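Local coordinates for importin-95 (Chaetomium thermophilum, PDB 4XRI), which is a highly flexible HEAT-repeat import receptor that carries protein cargo into the nucleus and probably binds a small GTPase, at residues G496-P501 with A542-S547; L552-L557 with A602-R607; S585-L590 with E627-A632; A592-L597 with S634-A639; E642-Y647 with R680-R685. The protein carries 2 engineered substitutions. All coordinates share one frame; numbering follows the deposited sequence.

Contact 1 (G496-P501 with A542-S547). With SO4 (sulfate ion), chain B.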
# COMPACT_ATOMS: atom_id res chain seq x y z
N GLY A 496 -13.91 7.36 -29.84
CA GLY A 496 -14.15 7.85 -31.18
C GLY A 496 -15.31 8.82 -31.27
O GLY A 496 -15.57 9.39 -32.33
N ALA A 497 -16.02 9.01 -30.16
CA ALA A 497 -17.19 9.87 -30.15
C ALA A 497 -16.82 11.33 -30.39
O ALA A 497 -15.75 11.78 -29.99
CB ALA A 497 -17.94 9.73 -28.83
N ALA A 498 -17.72 12.05 -31.05
CA ALA A 498 -17.51 13.47 -31.30
C ALA A 498 -17.84 14.28 -30.05
O ALA A 498 -17.24 15.33 -29.81
CB ALA A 498 -18.35 13.93 -32.47
N GLN A 499 -18.79 13.79 -29.26
CA GLN A 499 -19.23 14.51 -28.07
C GLN A 499 -19.55 13.58 -26.90
O GLN A 499 -19.87 12.41 -27.08
CB GLN A 499 -20.47 15.36 -28.39
CG GLN A 499 -20.21 16.50 -29.35
CD GLN A 499 -21.43 17.36 -29.59
OE1 GLN A 499 -21.38 18.58 -29.46
NE2 GLN A 499 -22.55 16.72 -29.94
N ASN A 500 -19.43 14.13 -25.69
CA ASN A 500 -19.91 13.46 -24.48
C ASN A 500 -20.68 14.50 -23.66
O ASN A 500 -20.68 15.68 -24.03
CB ASN A 500 -18.73 12.84 -23.70
CG ASN A 500 -17.71 13.86 -23.22
OD1 ASN A 500 -18.05 14.96 -22.77
ND2 ASN A 500 -16.44 13.49 -23.30
N PRO A 501 -21.37 14.09 -22.58
CA PRO A 501 -22.18 15.07 -21.85
C PRO A 501 -21.44 16.33 -21.38
O PRO A 501 -22.07 17.39 -21.27
CB PRO A 501 -22.68 14.28 -20.64
CG PRO A 501 -22.75 12.89 -21.13
CD PRO A 501 -21.60 12.72 -22.07
N ALA A 542 -13.86 14.75 -25.73
CA ALA A 542 -14.32 14.24 -27.01
C ALA A 542 -13.73 15.05 -28.16
O ALA A 542 -13.12 16.10 -27.94
CB ALA A 542 -15.83 14.24 -27.08
N ASN A 543 -13.91 14.55 -29.38
CA ASN A 543 -13.25 15.12 -30.56
C ASN A 543 -13.63 16.56 -30.87
O ASN A 543 -12.83 17.31 -31.43
CB ASN A 543 -13.54 14.24 -31.77
CG ASN A 543 -12.95 12.86 -31.64
OD1 ASN A 543 -11.90 12.67 -31.02
ND2 ASN A 543 -13.62 11.87 -32.23
N ASP A 544 -14.85 16.95 -30.51
CA ASP A 544 -15.29 18.33 -30.72
C ASP A 544 -14.45 19.31 -29.91
O ASP A 544 -14.42 20.51 -30.20
CB ASP A 544 -16.77 18.48 -30.34
CG ASP A 544 -17.71 18.00 -31.43
OD1 ASP A 544 -18.86 18.48 -31.47
OD2 ASP A 544 -17.29 17.16 -32.26
N SER A 545 -13.76 18.80 -28.90
CA SER A 545 -12.97 19.63 -27.99
C SER A 545 -11.49 19.66 -28.34
O SER A 545 -10.70 20.31 -27.65
CB SER A 545 -13.14 19.15 -26.55
OG SER A 545 -14.46 19.37 -26.07
N LEU A 546 -11.10 18.97 -29.40
CA LEU A 546 -9.68 18.81 -29.74
C LEU A 546 -8.96 20.13 -29.98
O LEU A 546 -7.82 20.31 -29.55
CB LEU A 546 -9.53 17.91 -30.96
CG LEU A 546 -9.69 16.42 -30.69
CD1 LEU A 546 -9.35 15.61 -31.93
CD2 LEU A 546 -8.82 15.99 -29.52
N SER A 547 -9.62 21.06 -30.66
CA SER A 547 -9.04 22.37 -30.92
C SER A 547 -8.83 23.13 -29.62
O SER A 547 -7.86 23.88 -29.47
CB SER A 547 -9.94 23.17 -31.87
OG SER A 547 -11.30 23.05 -31.50
S SO4 B . -21.30 11.06 -31.57
O1 SO4 B . -20.34 10.14 -32.16
O2 SO4 B . -21.73 12.03 -32.57
O3 SO4 B . -22.46 10.32 -31.09
O4 SO4 B . -20.68 11.76 -30.45
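Asp544 N donates to Ala498 O at 3.0 Å, the firmest bond between 496-501 and 542-547; it lies in the carbonyl plane on a lone pair, with an N-H...O angle of 156°. One residue back, Asn543 N reaches Ala497 O in a weak but nearly straight bond of 3.4 Å, so two consecutive amides of the 3-10 turn are matched to two consecutive carbonyls of the loop. The Asn543 side chain, its CG beside the backbone N, lies along this seam: ND2 comes within 3.1 Å of Ala497 O at an angle too poor for a hydrogen bond, while OD1 accepts one from Arg596 NH2 of helix 573-597. An alanine here would probably loosen the attachment of the 542-547 turn to that helix, since the OD1 bond and the amide laid against Ala497 would be gone. Flanking the loop, a sulfate ion, probably from the crystallisation liquor, takes a bond from Gln499 N to O4 at 3.0 Å and two weak ones from Ala498 N. The carboxylate of Asp544 crosses Gln499 obliquely, its plane 44° from the amide, and OD1 rests 3.2 Å from Gln499 CG. Ala542 drives its methyl into the bend of the loop, CB 3.3 Å from Ala498 O and 3.6 Å from Gln499 CA. Asn500, bonded through ND2 to Ala492 O, lies beside Ala542. The whole is an interhelical connection of a HEAT-repeat solenoid, in which the loop ahead of helix 503-516 is tied to the turn that starts helix 546-567.

Contact 2 (L552-L557 with A602-R607); sequences LSTVIL and APQGDR
Ser553 opens the contact: its OG, in the crowded position between backbone N and carbonyl carbon, accepts a very short bond of 2.4 Å from Gln604 NE2. The hydroxyl lies close to the amide plane, and it is also bonded to Ala550 O, so a single oxygen links its own helix to the incoming side chain. Thr554 follows with OG1 donating to Gln604 OE1 at 2.8 Å, from above the carbonyl plane. The glutamine amide is thus gripped at both ends, its extended chain crossing Thr554 at about a right angle and its rotation fixed. A leucine here, without the amide, would probably loosen the start of helix 605-616 from helix 546-567 and set an apolar tip against the Ser553 and Thr554 hydroxyls. Thr554 CG2 then meets Arg607 NH1 at 3.7 Å. Three residues on, Leu557 presses CD1 against Gln604 OE1 at 3.5 Å and Arg607 CD at 3.9 Å, while its CB lies over the rim of one guanidinium face. Arg607 runs straight out from CG to NE, which forms a salt bridge with Glu561. Gln604 is the N-cap residue of helix 605-616, so the contact joins the start of that helix to helix 546-567, which packs through Ile556 on helix 573-597 and through Leu552 on helices 503-516 and 524-539.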
# COMPACT_ATOMS: atom_id res chain seq x y z
N LEU A 552 -5.22 24.80 -25.20
CA LEU A 552 -4.82 24.59 -23.82
C LEU A 552 -3.35 24.19 -23.71
O LEU A 552 -2.63 24.68 -22.84
CB LEU A 552 -5.68 23.51 -23.17
CG LEU A 552 -5.21 23.09 -21.77
CD1 LEU A 552 -5.28 24.26 -20.82
CD2 LEU A 552 -6.01 21.91 -21.23
N SER A 553 -2.91 23.32 -24.62
CA SER A 553 -1.53 22.85 -24.62
C SER A 553 -0.55 24.01 -24.76
O SER A 553 0.54 23.98 -24.20
CB SER A 553 -1.32 21.84 -25.75
OG SER A 553 -1.24 22.49 -27.01
N THR A 554 -0.95 25.03 -25.52
CA THR A 554 -0.13 26.22 -25.71
C THR A 554 -0.02 27.04 -24.42
O THR A 554 1.05 27.53 -24.08
CB THR A 554 -0.69 27.13 -26.82
OG1 THR A 554 -0.75 26.39 -28.05
CG2 THR A 554 0.18 28.36 -27.02
N VAL A 555 -1.15 27.20 -23.73
CA VAL A 555 -1.16 27.91 -22.45
C VAL A 555 -0.29 27.19 -21.43
O VAL A 555 0.52 27.81 -20.75
CB VAL A 555 -2.59 28.04 -21.88
CG1 VAL A 555 -2.55 28.70 -20.51
CG2 VAL A 555 -3.48 28.83 -22.83
N ILE A 556 -0.47 25.87 -21.35
CA ILE A 556 0.32 25.04 -20.44
C ILE A 556 1.81 25.16 -20.74
O ILE A 556 2.63 25.27 -19.83
CB ILE A 556 -0.10 23.56 -20.53
CG1 ILE A 556 -1.55 23.38 -20.07
CG2 ILE A 556 0.83 22.68 -19.71
CD1 ILE A 556 -1.81 23.89 -18.67
N LEU A 557 2.14 25.12 -22.03
CA LEU A 557 3.51 25.31 -22.48
C LEU A 557 4.08 26.65 -22.05
O LEU A 557 5.22 26.75 -21.61
CB LEU A 557 3.59 25.17 -24.01
CG LEU A 557 3.82 23.76 -24.54
CD1 LEU A 557 3.70 23.74 -26.06
CD2 LEU A 557 5.18 23.26 -24.10
N ALA A 602 2.08 17.43 -33.25
CA ALA A 602 3.33 17.61 -33.98
C ALA A 602 3.81 19.06 -34.16
O ALA A 602 5.00 19.33 -33.99
CB ALA A 602 3.23 16.94 -35.35
N PRO A 603 2.91 20.01 -34.50
CA PRO A 603 3.40 21.38 -34.68
C PRO A 603 4.01 22.02 -33.43
O PRO A 603 4.75 22.99 -33.55
CB PRO A 603 2.15 22.15 -35.11
CG PRO A 603 1.30 21.13 -35.77
CD PRO A 603 1.51 19.89 -34.96
N GLN A 604 3.71 21.48 -32.25
CA GLN A 604 4.24 22.04 -31.02
C GLN A 604 5.36 21.19 -30.43
O GLN A 604 5.84 21.46 -29.33
CB GLN A 604 3.12 22.21 -29.99
CG GLN A 604 2.13 23.30 -30.35
CD GLN A 604 1.22 23.68 -29.20
OE1 GLN A 604 1.43 24.69 -28.53
NE2 GLN A 604 0.21 22.85 -28.95
N GLY A 605 5.78 20.17 -31.18
CA GLY A 605 6.82 19.26 -30.74
C GLY A 605 8.13 19.94 -30.38
O GLY A 605 8.74 19.64 -29.35
N ASP A 606 8.57 20.86 -31.23
CA ASP A 606 9.82 21.59 -31.01
C ASP A 606 9.79 22.40 -29.71
O ASP A 606 10.73 22.37 -28.92
CB ASP A 606 10.12 22.52 -32.19
CG ASP A 606 10.64 21.78 -33.40
OD1 ASP A 606 10.57 20.53 -33.42
OD2 ASP A 606 11.11 22.45 -34.35
N ARG A 607 8.69 23.12 -29.51
CA ARG A 607 8.52 23.94 -28.31
C ARG A 607 8.47 23.07 -27.06
O ARG A 607 9.05 23.41 -26.03
CB ARG A 607 7.24 24.77 -28.42
CG ARG A 607 7.05 25.75 -27.28
CD ARG A 607 5.83 26.63 -27.52
NE ARG A 607 5.73 27.69 -26.52
CZ ARG A 607 4.77 28.61 -26.50
NH1 ARG A 607 3.82 28.59 -27.43
NH2 ARG A 607 4.75 29.54 -25.56

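Contact 3 (S585-L590 with E627-A632)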
# COMPACT_ATOMS: atom_id res chain seq x y z
N SER A 585 2.87 19.32 -11.97
CA SER A 585 1.46 19.43 -12.32
C SER A 585 1.29 19.85 -13.78
O SER A 585 0.45 19.31 -14.50
CB SER A 585 0.75 20.43 -11.41
OG SER A 585 0.70 19.96 -10.07
N LEU A 586 2.10 20.81 -14.21
CA LEU A 586 2.04 21.32 -15.58
C LEU A 586 2.46 20.26 -16.59
O LEU A 586 1.92 20.19 -17.69
CB LEU A 586 2.92 22.56 -15.72
CG LEU A 586 2.33 23.85 -15.15
CD1 LEU A 586 3.37 24.96 -15.12
CD2 LEU A 586 1.12 24.28 -15.96
N CYS A 587 3.44 19.43 -16.21
CA CYS A 587 3.87 18.33 -17.05
C CYS A 587 2.76 17.29 -17.18
O CYS A 587 2.58 16.69 -18.24
CB CYS A 587 5.14 17.68 -16.51
SG CYS A 587 6.67 18.61 -16.83
N THR A 588 2.03 17.08 -16.09
CA THR A 588 0.92 16.13 -16.07
C THR A 588 -0.17 16.54 -17.06
O THR A 588 -0.67 15.71 -17.82
CB THR A 588 0.31 16.00 -14.66
OG1 THR A 588 1.26 15.39 -13.78
CG2 THR A 588 -0.96 15.16 -14.70
N VAL A 589 -0.52 17.82 -17.04
CA VAL A 589 -1.52 18.35 -17.96
C VAL A 589 -1.01 18.31 -19.39
O VAL A 589 -1.74 17.90 -20.30
CB VAL A 589 -1.91 19.80 -17.61
CG1 VAL A 589 -2.92 20.33 -18.60
CG2 VAL A 589 -2.46 19.88 -16.19
N LEU A 590 0.23 18.73 -19.59
CA LEU A 590 0.86 18.69 -20.91
C LEU A 590 0.81 17.28 -21.48
O LEU A 590 0.42 17.07 -22.63
CB LEU A 590 2.30 19.18 -20.84
CG LEU A 590 3.06 19.08 -22.17
CD1 LEU A 590 2.43 19.99 -23.21
CD2 LEU A 590 4.54 19.40 -21.99
N GLU A 627 10.85 12.87 -13.52
CA GLU A 627 9.96 11.76 -13.83
C GLU A 627 8.74 12.24 -14.61
O GLU A 627 8.28 11.58 -15.54
CB GLU A 627 9.53 11.05 -12.55
CG GLU A 627 8.72 9.79 -12.77
CD GLU A 627 8.71 8.89 -11.55
OE1 GLU A 627 7.89 7.96 -11.49
OE2 GLU A 627 9.54 9.12 -10.64
N GLY A 628 8.22 13.41 -14.23
CA GLY A 628 7.10 14.01 -14.92
C GLY A 628 7.47 14.44 -16.32
O GLY A 628 6.70 14.29 -17.26
N VAL A 629 8.68 14.99 -16.46
CA VAL A 629 9.20 15.39 -17.76
C VAL A 629 9.34 14.18 -18.68
O VAL A 629 8.94 14.23 -19.85
CB VAL A 629 10.57 16.09 -17.63
CG1 VAL A 629 11.22 16.27 -18.99
CG2 VAL A 629 10.41 17.43 -16.92
N PHE A 630 9.90 13.10 -18.15
CA PHE A 630 10.09 11.87 -18.91
C PHE A 630 8.77 11.28 -19.37
O PHE A 630 8.65 10.78 -20.49
CB PHE A 630 10.86 10.84 -18.08
CG PHE A 630 12.35 10.91 -18.26
CD1 PHE A 630 13.04 12.10 -18.07
CD2 PHE A 630 13.07 9.78 -18.63
CE1 PHE A 630 14.41 12.16 -18.24
CE2 PHE A 630 14.44 9.84 -18.81
CZ PHE A 630 15.11 11.03 -18.61
N ALA A 631 7.76 11.36 -18.51
CA ALA A 631 6.43 10.86 -18.83
C ALA A 631 5.82 11.65 -19.98
O ALA A 631 5.16 11.08 -20.86
CB ALA A 631 5.53 10.93 -17.60
N ALA A 632 6.05 12.96 -19.97
CA ALA A 632 5.56 13.83 -21.03
C ALA A 632 6.30 13.58 -22.34
O ALA A 632 5.70 13.58 -23.42
CB ALA A 632 5.71 15.29 -20.62
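Apolar side-chain contact is sparse and centres on Cys587. Its SG, turned beside the backbone N and anti to the carbonyl carbon (chi1 -77°), meets Val629 CG2 at 3.9 Å. The CB of Val629 points away from helix 585-590, yet CG2 is the branch held beside its own backbone N, and this puts a methyl within touch of the sulfur. One turn further along both helices, Leu590 CD2 grazes the methyl of Ala632 at 4.5 Å. The remaining touches set side chains against main chain. Cys587 CB lies 3.8 Å from Gly628 O, and in return Ala632 CB approaches Cys587 O at 4.2 Å, so each helix offers a small group to a carbonyl of the other. Gly628 brings its CA to 5.8 Å from the CA of Cys587, the closest approach of the two CA traces, though a CB would fit there. No hydrogen bond crosses the interface; the polar backbone groups are largely engaged in their own helices. Val629 and Ala632 also reach Leu612 of helix 605-616, while Leu590 touches Leu560 of helix 546-567, which carries the apolar layer on past this pair. The short axes run 8.7 Å apart at an angle of only 12°, with helix 605-616 coming between them in sequence. Such side-by-side, near-parallel stacking of helices is characteristic of a HEAT-repeat solenoid, where successive repeats build a continuous superhelical array.

Contact 4 (A592-L597 with S634-A639)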
# COMPACT_ATOMS: atom_id res chain seq x y z
N ALA A 592 -1.25 14.98 -20.79
CA ALA A 592 -2.64 14.67 -21.12
C ALA A 592 -3.02 15.20 -22.50
O ALA A 592 -3.65 14.49 -23.29
CB ALA A 592 -3.57 15.24 -20.06
N THR A 593 -2.63 16.43 -22.79
CA THR A 593 -2.93 17.05 -24.08
C THR A 593 -2.18 16.35 -25.21
O THR A 593 -2.70 16.21 -26.31
CB THR A 593 -2.58 18.55 -24.09
OG1 THR A 593 -1.18 18.72 -23.84
CG2 THR A 593 -3.39 19.30 -23.04
N VAL A 594 -0.95 15.93 -24.93
CA VAL A 594 -0.15 15.23 -25.93
C VAL A 594 -0.80 13.91 -26.32
O VAL A 594 -1.01 13.63 -27.51
CB VAL A 594 1.29 14.96 -25.43
CG1 VAL A 594 2.02 14.06 -26.41
CG2 VAL A 594 2.05 16.27 -25.24
N GLN A 595 -1.13 13.10 -25.31
CA GLN A 595 -1.79 11.81 -25.54
C GLN A 595 -3.13 11.98 -26.23
O GLN A 595 -3.47 11.22 -27.14
CB GLN A 595 -1.99 11.06 -24.22
CG GLN A 595 -0.72 10.54 -23.59
CD GLN A 595 -0.98 9.62 -22.41
OE1 GLN A 595 -0.36 9.75 -21.35
NE2 GLN A 595 -1.89 8.67 -22.59
N ARG A 596 -3.89 12.99 -25.81
CA ARG A 596 -5.22 13.22 -26.35
C ARG A 596 -5.17 13.69 -27.80
O ARG A 596 -6.02 13.32 -28.61
CB ARG A 596 -5.98 14.24 -25.50
CG ARG A 596 -7.45 14.35 -25.87
CD ARG A 596 -8.14 13.00 -25.77
NE ARG A 596 -9.48 13.02 -26.34
CZ ARG A 596 -9.76 12.72 -27.61
NH1 ARG A 596 -8.79 12.35 -28.43
NH2 ARG A 596 -11.01 12.77 -28.04
N LEU A 597 -4.18 14.51 -28.13
CA LEU A 597 -4.08 15.07 -29.48
C LEU A 597 -3.42 14.07 -30.43
O LEU A 597 -3.69 14.09 -31.63
CB LEU A 597 -3.29 16.38 -29.46
CG LEU A 597 -4.05 17.61 -28.94
CD1 LEU A 597 -3.12 18.80 -28.80
CD2 LEU A 597 -5.22 17.94 -29.85
N SER A 634 7.77 10.73 -23.18
CA SER A 634 7.29 9.42 -23.61
C SER A 634 6.00 9.56 -24.41
O SER A 634 5.82 8.90 -25.43
CB SER A 634 7.08 8.50 -22.41
OG SER A 634 6.38 7.32 -22.80
N ALA A 635 5.11 10.42 -23.92
CA ALA A 635 3.85 10.70 -24.59
C ALA A 635 4.10 11.29 -25.97
O ALA A 635 3.48 10.88 -26.95
CB ALA A 635 3.01 11.65 -23.76
N LEU A 636 5.03 12.23 -26.05
CA LEU A 636 5.35 12.89 -27.31
C LEU A 636 5.96 11.92 -28.32
O LEU A 636 5.68 12.00 -29.51
CB LEU A 636 6.30 14.07 -27.08
CG LEU A 636 6.52 14.93 -28.32
CD1 LEU A 636 5.22 15.63 -28.70
CD2 LEU A 636 7.64 15.94 -28.11
N ALA A 637 6.78 11.00 -27.83
CA ALA A 637 7.41 10.02 -28.70
C ALA A 637 6.36 9.06 -29.27
O ALA A 637 6.40 8.72 -30.45
CB ALA A 637 8.48 9.24 -27.94
N ASN A 638 5.43 8.64 -28.42
CA ASN A 638 4.35 7.75 -28.84
C ASN A 638 3.43 8.42 -29.85
O ASN A 638 2.88 7.77 -30.74
CB ASN A 638 3.53 7.29 -27.63
CG ASN A 638 2.33 6.46 -28.02
OD1 ASN A 638 2.43 5.24 -28.18
ND2 ASN A 638 1.17 7.10 -28.16
N ALA A 639 3.28 9.74 -29.72
CA ALA A 639 2.38 10.50 -30.57
C ALA A 639 3.01 10.83 -31.92
O ALA A 639 2.36 10.73 -32.96
CB ALA A 639 1.95 11.78 -29.87
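Val594 points toward helix 634-639, its CG1 anti to the backbone N (chi1 172°) and driven directly at the backbone of the partner. That one methyl touches Ala635 C and Leu636 N, each at 3.5 Å, so it rests on a peptide link and not on side chains alone. Around it close the methyl of Ala635, with CB 3.7 Å from CG1, and that of Ala639 one turn on, with CB at 4.1 Å. Leu636 brings CD1 up alongside, 4.2 Å from the same CG1. This is the stacking of near-parallel helices of a HEAT-repeat array: the axes of 592-597 and 634-639 lie 8.7 Å apart and are inclined by 13°, and the small Ala635 is consistent with the close approach of the backbones, 5.8 Å between the CA atoms of Gln595 and Ala635. On the more exposed flank, Gln595 holds CG beside its backbone N and lays it against Ala635 CB at 3.9 Å. Its chain is extended beyond that point, and OE1 bonds Gln591 NE2 on the same helix. Behind Val594 and Leu636, Ile601 and Ile608 touch both residues and carry the apolar packing on to helix 605-616.

Contact 5 (E642-Y647 with R680-R685); sequences EEFAKY and RSLGER
Leu682 carries the packing with both of its branches. Its CG lies beside the backbone N, anti to the carbonyl carbon (chi1 -85°), and the fork straddles the turn at 644-645: CD1 sits 3.9 Å from both Phe644 CB and Phe644 CD2, while CD2 meets Ala645 CA at 3.9 Å. Phe644 holds CG anti to its backbone N (chi1 -178°), which carries the ring over to Met609, Ile633 and Ala637. Its ring is crossed obliquely by the leucine, and Tyr647 CB lies over one face, offset to the rim. These residues belong to the turns at the helix ends of a HEAT-repeat solenoid: 642-647 joins helix 625-640 to helix 648-660, and 680-685 ends helix 665-682, where Gly683 leaves helical geometry with positive phi and Arg685 N then bonds back to Leu682 O. Arg685 leaves the backbone with CG anti to N and bends sharply at chi2 (54°), a turn that folds the chain round the Ala645 methyl. CB of Ala645 lies 3.6 Å from Arg685 CG and 3.5 Å above the centre of the guanidinium plane, so the flat group rests on a methyl. Glu642 CG takes the crowded position between backbone N and carbonyl carbon, and the chain bends again at chi2, which puts OE2, 4.2 Å from Ser681 O, beside another acceptor. Ser681 OG bonds Asp677 O in its own helix.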
# COMPACT_ATOMS: atom_id res chain seq x y z
N GLU A 642 8.05 8.22 -35.66
CA GLU A 642 9.32 8.44 -36.36
C GLU A 642 9.67 9.93 -36.48
O GLU A 642 10.83 10.29 -36.64
CB GLU A 642 9.30 7.80 -37.75
CG GLU A 642 8.02 8.03 -38.54
CD GLU A 642 6.91 7.07 -38.15
OE1 GLU A 642 5.72 7.44 -38.27
OE2 GLU A 642 7.24 5.94 -37.71
N GLU A 643 8.66 10.79 -36.40
CA GLU A 643 8.88 12.23 -36.39
C GLU A 643 9.64 12.68 -35.14
O GLU A 643 10.22 13.77 -35.12
CB GLU A 643 7.55 12.98 -36.49
CG GLU A 643 7.37 13.76 -37.78
CD GLU A 643 6.31 14.84 -37.67
OE1 GLU A 643 5.11 14.50 -37.65
OE2 GLU A 643 6.68 16.03 -37.60
N PHE A 644 9.63 11.84 -34.11
CA PHE A 644 10.30 12.15 -32.85
C PHE A 644 11.82 12.01 -32.97
O PHE A 644 12.56 12.54 -32.15
CB PHE A 644 9.76 11.26 -31.74
CG PHE A 644 10.35 11.54 -30.38
CD1 PHE A 644 9.82 12.54 -29.58
CD2 PHE A 644 11.43 10.81 -29.91
CE1 PHE A 644 10.36 12.80 -28.34
CE2 PHE A 644 11.97 11.07 -28.67
CZ PHE A 644 11.43 12.07 -27.88
N ALA A 645 12.26 11.29 -34.00
CA ALA A 645 13.68 10.99 -34.20
C ALA A 645 14.58 12.23 -34.17
O ALA A 645 15.74 12.15 -33.75
CB ALA A 645 13.87 10.25 -35.51
N LYS A 646 14.05 13.37 -34.61
CA LYS A 646 14.84 14.59 -34.68
C LYS A 646 15.23 15.13 -33.30
O LYS A 646 16.13 15.96 -33.19
CB LYS A 646 14.09 15.68 -35.45
CG LYS A 646 12.76 16.11 -34.85
CD LYS A 646 12.30 17.43 -35.46
CE LYS A 646 10.82 17.66 -35.29
NZ LYS A 646 10.41 18.99 -35.83
N TYR A 647 14.57 14.64 -32.26
CA TYR A 647 14.86 15.09 -30.90
C TYR A 647 15.87 14.19 -30.19
O TYR A 647 16.29 14.47 -29.07
CB TYR A 647 13.58 15.16 -30.06
CG TYR A 647 12.51 16.01 -30.68
CD1 TYR A 647 11.28 15.48 -31.04
CD2 TYR A 647 12.73 17.36 -30.93
CE1 TYR A 647 10.30 16.26 -31.61
CE2 TYR A 647 11.76 18.15 -31.50
CZ TYR A 647 10.55 17.60 -31.84
OH TYR A 647 9.57 18.38 -32.42
N ARG A 680 9.91 1.30 -29.62
CA ARG A 680 8.62 0.87 -30.16
C ARG A 680 8.01 1.95 -31.04
O ARG A 680 7.38 1.66 -32.05
CB ARG A 680 7.66 0.50 -29.02
CG ARG A 680 8.04 -0.78 -28.30
CD ARG A 680 7.18 -1.01 -27.06
NE ARG A 680 5.78 -1.25 -27.38
CZ ARG A 680 5.29 -2.42 -27.77
NH1 ARG A 680 6.10 -3.47 -27.90
NH2 ARG A 680 4.00 -2.55 -28.05
N SER A 681 8.20 3.21 -30.65
CA SER A 681 7.61 4.33 -31.37
C SER A 681 8.39 4.70 -32.63
O SER A 681 7.81 5.06 -33.65
CB SER A 681 7.51 5.56 -30.46
OG SER A 681 6.64 5.31 -29.36
N LEU A 682 9.72 4.60 -32.56
CA LEU A 682 10.57 4.98 -33.68
C LEU A 682 10.90 3.79 -34.56
O LEU A 682 11.23 3.95 -35.73
CB LEU A 682 11.86 5.63 -33.18
CG LEU A 682 11.87 7.13 -32.87
CD1 LEU A 682 10.80 7.51 -31.86
CD2 LEU A 682 13.25 7.55 -32.37
N GLY A 683 10.79 2.59 -34.00
CA GLY A 683 11.11 1.37 -34.72
C GLY A 683 12.56 1.32 -35.14
O GLY A 683 13.46 1.64 -34.35
N GLU A 684 12.79 0.93 -36.39
CA GLU A 684 14.14 0.78 -36.93
C GLU A 684 14.90 2.10 -36.95
O GLU A 684 16.13 2.13 -37.06
CB GLU A 684 14.07 0.19 -38.33
CG GLU A 684 13.26 -1.09 -38.41
CD GLU A 684 13.17 -1.64 -39.82
OE1 GLU A 684 13.61 -0.94 -40.76
OE2 GLU A 684 12.65 -2.76 -39.99
N ARG A 685 14.17 3.21 -36.83
CA ARG A 685 14.77 4.54 -36.77
C ARG A 685 15.55 4.74 -35.47
O ARG A 685 16.39 5.64 -35.37
CB ARG A 685 13.69 5.60 -36.93
CG ARG A 685 14.19 7.03 -36.99
CD ARG A 685 15.25 7.20 -38.06
NE ARG A 685 15.77 8.57 -38.12
CZ ARG A 685 16.76 9.02 -37.36
NH1 ARG A 685 17.17 10.28 -37.48
NH2 ARG A 685 17.34 8.22 -36.48

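Contacts 3 and 4 are two levels of one helix pair, 573-597 with 625-640, their centres 10 Å apart. Contact 2 crosses them in sequence and packs on both: Ile556 CG1 lies 3.7 Å from Val589 CG1 of contact 3, and Ser553 CB 3.7 Å from Thr593 OG1 of contact 4. Contact 1 meets contact 4 where Arg596 reaches the turn at 542-543, centres 17 Å apart. At the far end, Phe644 CD1 of contact 5 touches Ala637 CA of contact 4 at 3.6 Å, and Asp606 OD1 of contact 2 takes Lys646 NZ in a salt bridge at 2.9 Å. Contacts 1 and 5, with centres 29 Å apart, do not touch; the sulfate belongs to contact 1.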